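Local structure of beta-lactamase/D-alanine Carboxypeptidase (Yersinia pestis, 3RJU) at residues 12-17 and 26-31; 205-210 and 230-235; 237-242 and 311-316; 278-281 and 287-290; 321-326 and 343-348. The protein probably cleaves beta-lactams or trims D-alanine from peptidoglycan peptides, as serine beta-lactamases and penicillin-binding carboxypeptidases do. All coordinates share one frame; numbering follows the deposited sequence. Where two conformers were deposited one is given.

Contact 1 of 5, residues 12-17 and 26-31; sequences QYAEHI and MALVVI
Ala14 and Ile17, one turn apart on helix 6-20, pack on Met26 and Leu28 of strand 25-32, an alpha-on-beta contact at one face of the large antiparallel sheet of the beta-lactamase fold. The local axes run nearly antiparallel, at 155°, and come within 9.9 Å of each other. Such a spacing suits an alanine in the helix: Ala14 CB is short enough to let the strand close in, and it rests against Leu28 CD2 at 3.7 Å. One turn on, Ile17 brings its branched bulk against the long unbranched chain of Met26, which is selenomethionine here, and the two side chains cross at about a right angle. Ile17 CG2, set anti to the backbone N, touches Met26 SE at 3.8 Å. All four residues are buried, and no hydrogen bond spans the segments, so shape and apolar contact do the work.

The other side of the helix is different in character. Glu15 and His16 start away from the strand and are exposed, as befits polar side chains on an outer surface, and Gln12 is exposed too. Tyr13 leads its ring away from strand 25-32 to meet Gln344 and Leu345 of helix 336-349. The helix is kinked at Glu15 and His16, whose backbone N atoms have no bond to the preceding turn. The extended Met26 chain bends only at its last torsion (chi3 135°), which places CE 3.5 Å from Ala14 O.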
# COMPACT_ATOMS: atom_id res chain seq x y z
N GLN A 12 -6.81 -4.93 -24.60
CA GLN A 12 -6.52 -3.66 -25.26
C GLN A 12 -5.40 -2.89 -24.56
O GLN A 12 -4.75 -2.04 -25.17
CB GLN A 12 -7.78 -2.78 -25.30
CG GLN A 12 -8.89 -3.29 -26.19
CD GLN A 12 -10.18 -2.50 -25.94
OE1 GLN A 12 -10.15 -1.43 -25.34
NE2 GLN A 12 -11.30 -3.05 -26.37
N TYR A 13 -5.16 -3.19 -23.28
CA TYR A 13 -4.24 -2.41 -22.45
C TYR A 13 -3.05 -3.16 -21.90
O TYR A 13 -2.00 -2.57 -21.70
CB TYR A 13 -4.99 -1.77 -21.25
CG TYR A 13 -5.87 -0.64 -21.72
CD1 TYR A 13 -5.37 0.65 -21.82
CD2 TYR A 13 -7.19 -0.88 -22.13
CE1 TYR A 13 -6.15 1.68 -22.28
CE2 TYR A 13 -7.99 0.17 -22.59
CZ TYR A 13 -7.45 1.45 -22.66
OH TYR A 13 -8.21 2.49 -23.13
N ALA A 14 -3.22 -4.45 -21.62
CA ALA A 14 -2.24 -5.16 -20.79
C ALA A 14 -0.84 -5.17 -21.40
O ALA A 14 0.15 -4.83 -20.74
CB ALA A 14 -2.70 -6.59 -20.50
N GLU A 15 -0.74 -5.56 -22.66
CA GLU A 15 0.57 -5.62 -23.29
C GLU A 15 1.18 -4.22 -23.43
O GLU A 15 2.40 -4.04 -23.30
CB GLU A 15 0.52 -6.34 -24.64
CG GLU A 15 1.88 -6.92 -25.01
CD GLU A 15 1.83 -7.80 -26.24
OE1 GLU A 15 2.53 -8.83 -26.24
OE2 GLU A 15 1.10 -7.45 -27.19
N HIS A 16 0.35 -3.21 -23.66
CA HIS A 16 0.86 -1.83 -23.71
C HIS A 16 1.47 -1.40 -22.39
O HIS A 16 2.52 -0.75 -22.37
CB HIS A 16 -0.23 -0.84 -24.12
CG HIS A 16 -0.61 -0.94 -25.56
ND1 HIS A 16 0.30 -1.18 -26.56
CD2 HIS A 16 -1.82 -0.83 -26.17
CE1 HIS A 16 -0.32 -1.21 -27.73
NE2 HIS A 16 -1.60 -0.99 -27.52
N ILE A 17 0.81 -1.74 -21.27
CA ILE A 17 1.33 -1.39 -19.96
C ILE A 17 2.67 -2.08 -19.74
O ILE A 17 3.63 -1.47 -19.24
CB ILE A 17 0.34 -1.78 -18.86
CG1 ILE A 17 -0.94 -0.94 -19.00
CG2 ILE A 17 0.96 -1.60 -17.46
CD1 ILE A 17 -2.13 -1.47 -18.18
N MSE A 26 5.84 -8.66 -15.38
CA MSE A 26 4.61 -8.01 -14.93
C MSE A 26 3.53 -9.04 -14.61
O MSE A 26 3.37 -10.03 -15.34
CB MSE A 26 4.09 -7.06 -16.01
CG MSE A 26 2.78 -6.38 -15.64
SE MSE A 26 2.32 -5.07 -16.99
CE MSE A 26 0.49 -5.44 -17.26
N ALA A 27 2.78 -8.79 -13.53
CA ALA A 27 1.51 -9.47 -13.33
C ALA A 27 0.41 -8.44 -13.18
O ALA A 27 0.56 -7.44 -12.47
CB ALA A 27 1.56 -10.37 -12.10
N LEU A 28 -0.72 -8.70 -13.84
CA LEU A 28 -1.87 -7.81 -13.83
C LEU A 28 -3.09 -8.62 -13.38
O LEU A 28 -3.35 -9.72 -13.91
CB LEU A 28 -2.12 -7.26 -15.25
CG LEU A 28 -3.32 -6.32 -15.44
CD1 LEU A 28 -3.11 -4.97 -14.76
CD2 LEU A 28 -3.56 -6.12 -16.93
N VAL A 29 -3.83 -8.08 -12.41
CA VAL A 29 -5.00 -8.74 -11.88
C VAL A 29 -6.16 -7.77 -12.00
O VAL A 29 -6.11 -6.66 -11.45
CB VAL A 29 -4.84 -9.09 -10.38
CG1 VAL A 29 -6.13 -9.71 -9.82
CG2 VAL A 29 -3.65 -10.04 -10.18
N VAL A 30 -7.21 -8.20 -12.71
CA VAL A 30 -8.37 -7.36 -12.92
C VAL A 30 -9.60 -8.06 -12.35
O VAL A 30 -9.87 -9.22 -12.70
CB VAL A 30 -8.60 -7.07 -14.43
CG1 VAL A 30 -9.84 -6.20 -14.65
CG2 VAL A 30 -7.37 -6.40 -15.04
N ILE A 31 -10.35 -7.36 -11.50
CA ILE A 31 -11.61 -7.87 -11.00
C ILE A 31 -12.69 -6.94 -11.49
O ILE A 31 -12.61 -5.74 -11.27
CB ILE A 31 -11.66 -7.94 -9.46
CG1 ILE A 31 -10.63 -8.92 -8.93
CG2 ILE A 31 -13.08 -8.35 -9.00
CD1 ILE A 31 -10.43 -8.92 -7.41

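Contact 2 of 5, residues 205-210 and 230-235; sequences CKRLMI and YSTPED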
# COMPACT_ATOMS: atom_id res chain seq x y z
N CYS A 205 11.31 -17.10 -0.91
CA CYS A 205 12.33 -16.25 -1.52
C CYS A 205 12.77 -16.68 -2.93
O CYS A 205 13.03 -15.83 -3.79
CB CYS A 205 13.53 -16.10 -0.60
SG CYS A 205 13.20 -14.96 0.80
N LYS A 206 12.84 -17.98 -3.18
CA LYS A 206 13.26 -18.46 -4.49
C LYS A 206 12.27 -18.03 -5.57
O LYS A 206 12.62 -18.01 -6.76
CB LYS A 206 13.43 -19.99 -4.52
CG LYS A 206 12.12 -20.72 -4.47
CD LYS A 206 12.24 -22.22 -4.66
CE LYS A 206 10.86 -22.85 -4.57
NZ LYS A 206 10.93 -24.34 -4.45
N ARG A 207 11.05 -17.69 -5.17
CA ARG A 207 10.00 -17.26 -6.10
C ARG A 207 9.93 -15.74 -6.27
O ARG A 207 9.13 -15.25 -7.06
CB ARG A 207 8.63 -17.80 -5.68
CG ARG A 207 8.54 -19.32 -5.74
CD ARG A 207 7.13 -19.81 -5.38
NE ARG A 207 6.94 -20.03 -3.94
CZ ARG A 207 6.01 -19.45 -3.19
NH1 ARG A 207 5.16 -18.58 -3.71
NH2 ARG A 207 5.91 -19.77 -1.90
N LEU A 208 10.78 -15.01 -5.55
CA LEU A 208 10.76 -13.54 -5.63
C LEU A 208 11.27 -13.09 -7.00
O LEU A 208 12.36 -13.52 -7.45
CB LEU A 208 11.59 -12.91 -4.51
CG LEU A 208 11.54 -11.38 -4.42
CD1 LEU A 208 10.14 -10.88 -4.02
CD2 LEU A 208 12.60 -10.84 -3.47
N MSE A 209 10.47 -12.29 -7.69
CA MSE A 209 10.85 -11.75 -8.99
C MSE A 209 11.99 -10.75 -8.79
O MSE A 209 12.14 -10.19 -7.70
CB MSE A 209 9.65 -11.07 -9.66
CG MSE A 209 8.45 -12.01 -9.88
SE MSE A 209 6.94 -11.03 -10.59
CE MSE A 209 7.75 -10.20 -12.17
N ILE A 210 12.77 -10.54 -9.85
CA ILE A 210 13.97 -9.73 -9.80
C ILE A 210 13.97 -8.72 -10.95
O ILE A 210 13.74 -9.09 -12.10
CB ILE A 210 15.23 -10.61 -9.89
CG1 ILE A 210 15.35 -11.48 -8.63
CG2 ILE A 210 16.47 -9.75 -10.07
CD1 ILE A 210 16.44 -12.57 -8.71
N TYR A 230 5.66 -8.80 1.55
CA TYR A 230 5.75 -9.62 0.35
C TYR A 230 4.39 -10.26 0.12
O TYR A 230 3.68 -10.60 1.06
CB TYR A 230 6.75 -10.74 0.51
CG TYR A 230 8.18 -10.35 0.80
CD1 TYR A 230 9.12 -10.27 -0.24
CD2 TYR A 230 8.62 -10.15 2.11
CE1 TYR A 230 10.44 -9.96 0.02
CE2 TYR A 230 9.97 -9.83 2.37
CZ TYR A 230 10.86 -9.77 1.33
OH TYR A 230 12.19 -9.47 1.58
N SER A 231 4.03 -10.46 -1.15
CA SER A 231 2.80 -11.17 -1.46
C SER A 231 2.93 -11.89 -2.80
O SER A 231 4.05 -12.13 -3.29
CB SER A 231 1.60 -10.20 -1.43
OG SER A 231 0.36 -10.90 -1.48
N THR A 232 1.79 -12.24 -3.40
CA THR A 232 1.79 -12.82 -4.75
C THR A 232 0.59 -12.24 -5.48
O THR A 232 -0.34 -11.72 -4.84
CB THR A 232 1.60 -14.34 -4.70
OG1 THR A 232 0.35 -14.63 -4.05
CG2 THR A 232 2.76 -15.04 -3.96
N PRO A 233 0.58 -12.34 -6.81
CA PRO A 233 -0.62 -11.87 -7.50
C PRO A 233 -1.90 -12.55 -7.00
O PRO A 233 -2.90 -11.87 -6.78
CB PRO A 233 -0.33 -12.22 -8.97
CG PRO A 233 1.20 -12.09 -9.06
CD PRO A 233 1.66 -12.69 -7.74
N GLU A 234 -1.88 -13.86 -6.78
CA GLU A 234 -3.11 -14.54 -6.39
C GLU A 234 -3.56 -14.12 -4.98
O GLU A 234 -4.77 -13.97 -4.72
CB GLU A 234 -2.98 -16.08 -6.52
CG GLU A 234 -2.10 -16.72 -5.47
CD GLU A 234 -1.75 -18.16 -5.77
OE1 GLU A 234 -2.32 -18.73 -6.74
OE2 GLU A 234 -0.92 -18.73 -5.03
N ASP A 235 -2.61 -13.91 -4.06
CA ASP A 235 -2.97 -13.44 -2.72
C ASP A 235 -3.59 -12.05 -2.81
O ASP A 235 -4.59 -11.76 -2.13
CB ASP A 235 -1.76 -13.36 -1.79
CG ASP A 235 -1.34 -14.71 -1.22
OD1 ASP A 235 -1.81 -15.77 -1.69
OD2 ASP A 235 -0.51 -14.72 -0.29
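With chi1 at -175° Leu208 extends CG away from its own N, while in Tyr230 (chi1 -60°) CG lies anti to the carbonyl carbon; these two settings bring an isobutyl group and a phenol ring together across the contact at about a right angle. Leu208 CD1 meets the ring at its edge, close to the ring plane, 4.0 Å from Tyr230 CD1. The second methyl, CD2, reaches Tyr230 CE1 at 4.2 Å, so both methyls of the fork lie along the CD1-CE1 edge of the ring. Both side chains are buried, and Tyr230 OH hydrogen-bonds to Gly218 O. Leu208 also packs on Phe309 of strand 309-316, so the loop after helix 202-205 lies against the large sheet as well as the start of helix 233-241.

More loosely, Arg207 NH1 stands 4.3 Å from Thr232 CG2, which sits at the guanidinium edge, near its plane. The arginine takes its strong partners outside the two segments: NH2 forms a salt bridge with Glu203, and NH1 hydrogen-bonds to Asp55 O.

Thr232 OG1, the other branch, accepts from Asp235 N at 3.0 Å and so caps the start of helix 233-241, where Pro233 suits a position whose backbone N needs no hydrogen. On the other segment, Cys205 opens a type I turn closed by Leu208 N and Cys205 O at 3.0 Å, and its sulfur is tied to Cys217 in a disulfide. Across the interface itself the chemistry is purely van der Waals: the turn, the disulfide and the helix cap probably hold the two segments in place, and the apolar groups pack between them.

Contact 3 of 5, residues 237-242 and 311-316; sequences QHWMQQ and TYMAMV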
# COMPACT_ATOMS: atom_id res chain seq x y z
N GLN A 237 -5.11 -10.72 -5.35
CA GLN A 237 -6.46 -10.82 -5.91
C GLN A 237 -7.49 -11.01 -4.78
O GLN A 237 -8.52 -10.34 -4.73
CB GLN A 237 -6.58 -11.99 -6.89
CG GLN A 237 -7.97 -12.16 -7.46
CD GLN A 237 -8.19 -13.54 -8.08
OE1 GLN A 237 -7.28 -14.11 -8.68
NE2 GLN A 237 -9.40 -14.07 -7.93
N HIS A 238 -7.20 -11.95 -3.87
CA HIS A 238 -8.12 -12.24 -2.78
C HIS A 238 -8.31 -11.03 -1.86
O HIS A 238 -9.44 -10.76 -1.43
CB HIS A 238 -7.65 -13.47 -1.99
CG HIS A 238 -7.63 -14.72 -2.80
ND1 HIS A 238 -8.73 -15.15 -3.52
CD2 HIS A 238 -6.66 -15.64 -3.02
CE1 HIS A 238 -8.43 -16.28 -4.15
NE2 HIS A 238 -7.18 -16.59 -3.86
N TRP A 239 -7.23 -10.29 -1.59
CA TRP A 239 -7.32 -9.10 -0.75
C TRP A 239 -8.17 -8.03 -1.41
O TRP A 239 -9.07 -7.45 -0.80
CB TRP A 239 -5.92 -8.55 -0.43
CG TRP A 239 -5.96 -7.50 0.63
CD1 TRP A 239 -6.02 -7.71 1.96
CD2 TRP A 239 -5.96 -6.08 0.44
NE1 TRP A 239 -6.06 -6.51 2.64
CE2 TRP A 239 -6.02 -5.49 1.73
CE3 TRP A 239 -5.91 -5.25 -0.68
CZ2 TRP A 239 -6.04 -4.11 1.92
CZ3 TRP A 239 -5.94 -3.87 -0.49
CH2 TRP A 239 -6.00 -3.32 0.81
N MSE A 240 -7.89 -7.78 -2.68
CA MSE A 240 -8.59 -6.72 -3.40
C MSE A 240 -10.09 -7.05 -3.51
O MSE A 240 -10.94 -6.16 -3.46
CB MSE A 240 -7.96 -6.54 -4.78
CG MSE A 240 -8.58 -5.40 -5.56
SE MSE A 240 -7.53 -4.84 -7.10
CE MSE A 240 -7.75 -6.43 -8.20
N GLN A 241 -10.41 -8.33 -3.67
CA GLN A 241 -11.80 -8.77 -3.86
C GLN A 241 -12.71 -8.33 -2.71
O GLN A 241 -13.90 -8.11 -2.91
CB GLN A 241 -11.86 -10.30 -4.02
CG GLN A 241 -13.29 -10.87 -4.26
CD GLN A 241 -13.87 -10.43 -5.58
OE1 GLN A 241 -13.52 -10.98 -6.62
NE2 GLN A 241 -14.73 -9.42 -5.55
N GLN A 242 -12.17 -8.20 -1.50
CA GLN A 242 -13.03 -7.86 -0.36
C GLN A 242 -13.61 -6.44 -0.44
O GLN A 242 -14.55 -6.12 0.29
CB GLN A 242 -12.40 -8.11 1.03
CG GLN A 242 -10.91 -8.39 1.10
CD GLN A 242 -10.24 -7.78 2.33
OE1 GLN A 242 -10.63 -8.01 3.48
NE2 GLN A 242 -9.24 -6.98 2.08
N THR A 311 4.25 -1.01 -7.86
CA THR A 311 2.91 -1.56 -7.73
C THR A 311 1.89 -0.45 -7.78
O THR A 311 2.17 0.70 -7.45
CB THR A 311 2.72 -2.33 -6.39
OG1 THR A 311 3.20 -1.52 -5.31
CG2 THR A 311 3.50 -3.64 -6.38
N TYR A 312 0.69 -0.81 -8.20
CA TYR A 312 -0.40 0.15 -8.23
C TYR A 312 -1.71 -0.60 -8.11
O TYR A 312 -1.90 -1.66 -8.73
CB TYR A 312 -0.34 0.95 -9.53
CG TYR A 312 -1.37 2.06 -9.69
CD1 TYR A 312 -1.46 3.10 -8.75
CD2 TYR A 312 -2.23 2.08 -10.79
CE1 TYR A 312 -2.38 4.13 -8.91
CE2 TYR A 312 -3.16 3.11 -10.96
CZ TYR A 312 -3.23 4.12 -10.01
OH TYR A 312 -4.15 5.15 -10.15
N MSE A 313 -2.61 -0.05 -7.31
CA MSE A 313 -3.96 -0.58 -7.23
C MSE A 313 -4.92 0.57 -7.47
O MSE A 313 -4.77 1.63 -6.87
CB MSE A 313 -4.23 -1.19 -5.85
CG MSE A 313 -5.62 -1.81 -5.74
SE MSE A 313 -5.93 -2.73 -4.07
CE MSE A 313 -4.54 -4.09 -4.22
N ALA A 314 -5.88 0.37 -8.37
CA ALA A 314 -6.85 1.41 -8.69
C ALA A 314 -8.21 0.76 -8.71
O ALA A 314 -8.39 -0.30 -9.33
CB ALA A 314 -6.54 2.03 -10.06
N MSE A 315 -9.20 1.37 -8.09
CA MSE A 315 -10.50 0.76 -8.15
C MSE A 315 -11.63 1.76 -8.12
O MSE A 315 -11.46 2.91 -7.68
CB MSE A 315 -10.68 -0.26 -7.03
CG MSE A 315 -10.68 0.35 -5.64
SE MSE A 315 -11.30 -0.90 -4.28
CE MSE A 315 -9.81 -2.16 -4.28
N VAL A 316 -12.77 1.30 -8.59
CA VAL A 316 -13.99 2.09 -8.62
C VAL A 316 -15.00 1.22 -7.88
O VAL A 316 -15.69 0.41 -8.48
CB VAL A 316 -14.45 2.39 -10.07
CG1 VAL A 316 -15.71 3.25 -10.07
CG2 VAL A 316 -13.34 3.08 -10.84
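Trp239 O is approached from opposite faces of its carbonyl plane by two nitrogens of Gln242: the backbone N at 3.3 Å and, in one of two deposited conformers and therefore less surely, NE2 at 2.9 Å. This grip lies near the end of helix 233-241, while the indole of Trp239 reaches out to strand 309-316. There Met313 SE meets the ring at its edge, 3.8 Å from CZ3 and almost in the ring plane, a Met-aromatic contact. Glu70 accepts a hydrogen bond from NE1, leaving the hydrocarbon rim to pack.

Met240 and Met313, both selenomethionine here, lie alongside each other in opposite directions, with Met240 SE 3.8 Å from Met313 CG. Each is extended and then bends at its last torsion, a flexibility that lets unbranched chains fit closely between a helix and a sheet. Met315 takes the crowded position for CG, between N and the carbonyl carbon (chi1 65°), and in the conformer described its CE comes 3.7 Å from Met240 CG. With the local axes 11.3 Å apart at their closest, this is helix-on-sheet packing in the core of the alpha-beta sandwich of serine beta-lactamases and penicillin-binding proteins.

Contact 4 of 5, residues 278-281 and 287-290; sequences GQAD and WVYM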
# COMPACT_ATOMS: atom_id res chain seq x y z
N GLY A 278 -1.28 10.86 -10.11
CA GLY A 278 -2.15 11.94 -10.55
C GLY A 278 -2.59 12.74 -9.34
O GLY A 278 -2.34 12.34 -8.20
N GLN A 279 -3.24 13.88 -9.56
CA GLN A 279 -3.59 14.75 -8.44
C GLN A 279 -4.48 14.05 -7.43
O GLN A 279 -5.51 13.47 -7.79
CB GLN A 279 -4.30 16.00 -8.94
CG GLN A 279 -4.79 16.91 -7.83
CD GLN A 279 -5.32 18.21 -8.38
OE1 GLN A 279 -4.57 19.03 -8.93
NE2 GLN A 279 -6.64 18.41 -8.26
N ALA A 280 -4.07 14.13 -6.16
CA ALA A 280 -4.85 13.60 -5.06
C ALA A 280 -5.93 14.61 -4.70
O ALA A 280 -5.63 15.71 -4.24
CB ALA A 280 -3.96 13.34 -3.84
N ASP A 281 -7.18 14.24 -4.92
CA ASP A 281 -8.28 15.13 -4.57
C ASP A 281 -8.77 14.97 -3.13
O ASP A 281 -9.35 15.90 -2.54
CB ASP A 281 -9.41 14.99 -5.58
CG ASP A 281 -8.99 15.48 -6.94
OD1 ASP A 281 -8.51 16.63 -7.00
OD2 ASP A 281 -9.09 14.71 -7.92
N TRP A 287 -5.30 5.13 1.45
CA TRP A 287 -5.99 5.31 0.17
C TRP A 287 -5.93 6.76 -0.27
O TRP A 287 -6.01 7.68 0.56
CB TRP A 287 -7.46 4.90 0.30
CG TRP A 287 -7.64 3.45 0.50
CD1 TRP A 287 -7.84 2.78 1.70
CD2 TRP A 287 -7.66 2.44 -0.52
NE1 TRP A 287 -7.96 1.42 1.47
CE2 TRP A 287 -7.86 1.19 0.12
CE3 TRP A 287 -7.51 2.47 -1.92
CZ2 TRP A 287 -7.94 -0.01 -0.59
CZ3 TRP A 287 -7.59 1.28 -2.62
CH2 TRP A 287 -7.80 0.06 -1.95
N VAL A 288 -5.84 6.95 -1.58
CA VAL A 288 -5.87 8.27 -2.19
C VAL A 288 -7.01 8.29 -3.19
O VAL A 288 -7.14 7.36 -4.00
CB VAL A 288 -4.54 8.57 -2.91
CG1 VAL A 288 -4.64 9.88 -3.76
CG2 VAL A 288 -3.41 8.67 -1.88
N TYR A 289 -7.81 9.35 -3.16
CA TYR A 289 -8.93 9.48 -4.08
C TYR A 289 -8.63 10.52 -5.13
O TYR A 289 -8.17 11.62 -4.82
CB TYR A 289 -10.22 9.87 -3.34
CG TYR A 289 -11.37 10.16 -4.27
CD1 TYR A 289 -11.99 9.13 -4.97
CD2 TYR A 289 -11.86 11.46 -4.43
CE1 TYR A 289 -13.06 9.39 -5.83
CE2 TYR A 289 -12.92 11.73 -5.29
CZ TYR A 289 -13.52 10.69 -5.98
OH TYR A 289 -14.57 10.93 -6.83
N MSE A 290 -8.87 10.16 -6.39
CA MSE A 290 -8.79 11.10 -7.51
C MSE A 290 -10.17 11.27 -8.09
O MSE A 290 -10.81 10.28 -8.48
CB MSE A 290 -7.83 10.57 -8.58
CG MSE A 290 -6.42 10.29 -8.04
SE MSE A 290 -5.11 9.81 -9.39
CE MSE A 290 -6.04 8.34 -10.25
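Asp281 and Tyr289 meet at the open end of a beta hairpin, whose strands 282-284 and 288-290 belong to the large antiparallel sheet. Asp281 N donates to Tyr289 O at 2.8 Å, arriving almost in line with the carbonyl although the angle at the hydrogen is a bent 139°. The bond carries the pairing one residue back into the incoming loop.

Asp281 is well placed to use both carboxylate oxygens. OD1 accepts from Gln279 NE2 on its syn side, in a nearly straight bond (170°) of 2.9 Å that holds the amide of the extended, exposed glutamine beside the carboxylate. OD2 takes Ala291 N and a salt bridge from Lys293, so the carboxylate ties the loop to the chain leaving strand 288-290. Beside these polar groups the small Ala280 suits close packing, its CB resting 3.5 Å from Val288 CG1.

Met290, selenomethionine here, runs along the loop backbone, with CG 3.3 Å from Gln279 O. Its chain then bends at chi3, carrying CE on toward Tyr312. Gly278, whose positive phi (134°) suits a glycine, presents bare backbone to this side chain: its CA lies 3.8 Å from Met290 SE.

Contact 5 of 5, residues 321-326 and 343-348; sequences IGVFVV and NQLVAE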
# COMPACT_ATOMS: atom_id res chain seq x y z
N ILE A 321 -15.11 -2.72 -9.66
CA ILE A 321 -13.97 -2.86 -10.55
C ILE A 321 -12.71 -2.52 -9.80
O ILE A 321 -12.64 -1.48 -9.13
CB ILE A 321 -14.14 -1.94 -11.78
CG1 ILE A 321 -15.22 -2.53 -12.70
CG2 ILE A 321 -12.78 -1.75 -12.54
CD1 ILE A 321 -15.75 -1.54 -13.75
N GLY A 322 -11.71 -3.39 -9.90
CA GLY A 322 -10.42 -3.13 -9.30
C GLY A 322 -9.31 -3.70 -10.17
O GLY A 322 -9.48 -4.78 -10.74
N VAL A 323 -8.19 -2.98 -10.25
CA VAL A 323 -7.02 -3.45 -10.97
C VAL A 323 -5.80 -3.34 -10.08
O VAL A 323 -5.57 -2.31 -9.46
CB VAL A 323 -6.79 -2.63 -12.24
CG1 VAL A 323 -5.54 -3.12 -12.92
CG2 VAL A 323 -8.01 -2.77 -13.16
N PHE A 324 -5.04 -4.42 -10.00
CA PHE A 324 -3.76 -4.42 -9.31
C PHE A 324 -2.68 -4.80 -10.32
O PHE A 324 -2.84 -5.76 -11.09
CB PHE A 324 -3.75 -5.47 -8.20
CG PHE A 324 -2.39 -5.68 -7.58
CD1 PHE A 324 -1.83 -4.68 -6.78
CD2 PHE A 324 -1.68 -6.85 -7.77
CE1 PHE A 324 -0.58 -4.85 -6.20
CE2 PHE A 324 -0.43 -7.03 -7.19
CZ PHE A 324 0.12 -6.02 -6.40
N VAL A 325 -1.57 -4.07 -10.30
CA VAL A 325 -0.48 -4.40 -11.20
C VAL A 325 0.83 -4.37 -10.44
O VAL A 325 1.02 -3.58 -9.52
CB VAL A 325 -0.41 -3.43 -12.43
CG1 VAL A 325 -0.16 -2.00 -11.97
CG2 VAL A 325 0.65 -3.88 -13.41
N VAL A 326 1.73 -5.28 -10.81
CA VAL A 326 3.06 -5.29 -10.23
C VAL A 326 4.04 -5.44 -11.39
O VAL A 326 3.84 -6.27 -12.31
CB VAL A 326 3.27 -6.43 -9.17
CG1 VAL A 326 2.87 -7.81 -9.72
CG2 VAL A 326 4.73 -6.42 -8.70
N ASN A 343 -5.06 3.35 -15.20
CA ASN A 343 -6.18 4.26 -15.06
C ASN A 343 -7.03 4.29 -16.33
O ASN A 343 -8.26 4.32 -16.28
CB ASN A 343 -5.72 5.67 -14.68
CG ASN A 343 -5.14 5.72 -13.27
OD1 ASN A 343 -5.54 4.93 -12.40
ND2 ASN A 343 -4.19 6.65 -13.04
N GLN A 344 -6.36 4.26 -17.48
CA GLN A 344 -7.08 4.21 -18.74
C GLN A 344 -7.83 2.90 -18.93
O GLN A 344 -8.93 2.89 -19.48
CB GLN A 344 -6.13 4.49 -19.90
CG GLN A 344 -5.64 5.91 -19.88
CD GLN A 344 -4.55 6.17 -20.88
OE1 GLN A 344 -4.39 5.43 -21.86
NE2 GLN A 344 -3.78 7.24 -20.66
N LEU A 345 -7.22 1.79 -18.50
CA LEU A 345 -7.92 0.51 -18.49
C LEU A 345 -9.19 0.60 -17.63
O LEU A 345 -10.27 0.18 -18.05
CB LEU A 345 -7.00 -0.60 -17.98
CG LEU A 345 -7.64 -1.97 -17.70
CD1 LEU A 345 -8.37 -2.55 -18.93
CD2 LEU A 345 -6.58 -2.94 -17.20
N VAL A 346 -9.05 1.15 -16.43
CA VAL A 346 -10.19 1.28 -15.53
C VAL A 346 -11.28 2.13 -16.20
O VAL A 346 -12.48 1.82 -16.11
CB VAL A 346 -9.76 1.89 -14.17
CG1 VAL A 346 -10.98 2.30 -13.35
CG2 VAL A 346 -8.93 0.87 -13.38
N ALA A 347 -10.86 3.18 -16.90
CA ALA A 347 -11.82 4.06 -17.58
C ALA A 347 -12.61 3.30 -18.65
O ALA A 347 -13.81 3.53 -18.83
CB ALA A 347 -11.10 5.26 -18.20
N GLU A 348 -11.94 2.39 -19.36
CA GLU A 348 -12.65 1.59 -20.35
C GLU A 348 -13.58 0.57 -19.67
O GLU A 348 -14.70 0.34 -20.13
CB GLU A 348 -11.67 0.90 -21.31
CG GLU A 348 -12.37 0.16 -22.48
CD GLU A 348 -13.16 1.09 -23.42
OE1 GLU A 348 -12.78 2.27 -23.54
OE2 GLU A 348 -14.15 0.62 -24.03
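Val323 points from strand 321-328 toward helix 336-349, and its CB stands 4.3 Å from Val346 CG2. From there the side chain forks. CG2, anti to the carbonyl carbon, goes on to the helix and meets Val346 CG2 at 3.8 Å; it also reaches Leu345 CD2 at a looser 4.3 Å. CG1, anti to the backbone N (chi1 178°), turns instead toward Leu28 on the neighbouring strand 25-32. One beta-branched residue thus fills the groove between a strand partner and a helix, which is why valine fits the place well.

Val346 answers with the same kind of side chain, the two valines sliding past each other in opposite directions, and it also touches Val316 in the next strand of the sheet. Leu345 forks too: CD2 faces Val323, and the side chain also packs on Ile9 of helix 6-20. The C-terminal helix therefore packs on the sheet and on the N-terminal helix together.

Across the interface itself only methyl groups meet: no hydrogen bond fixes a direction, so the fit depends on exclusion of water and on the complementary shapes of the branched side chains.

From the N terminus, contact 1 closes the short connection between helix 6-20 and strand 25-32. Contact 2 follows separately, closing a loop of 19 residues that ends where helix 233-241 begins; the same helix then opens contact 3, the longest closure, spanning 68 residues. Contact 4, a hairpin end, is nested inside it, and the two meet where Trp287 packs on Met313 and Met315. Contact 5 comes last, and no contacts cross. Contacts 1, 3, 4 and 5 share the large antiparallel sheet: helices 6-20 and 336-349 cover one face in contacts 1 and 5, and helix 233-241 covers the other in contact 3.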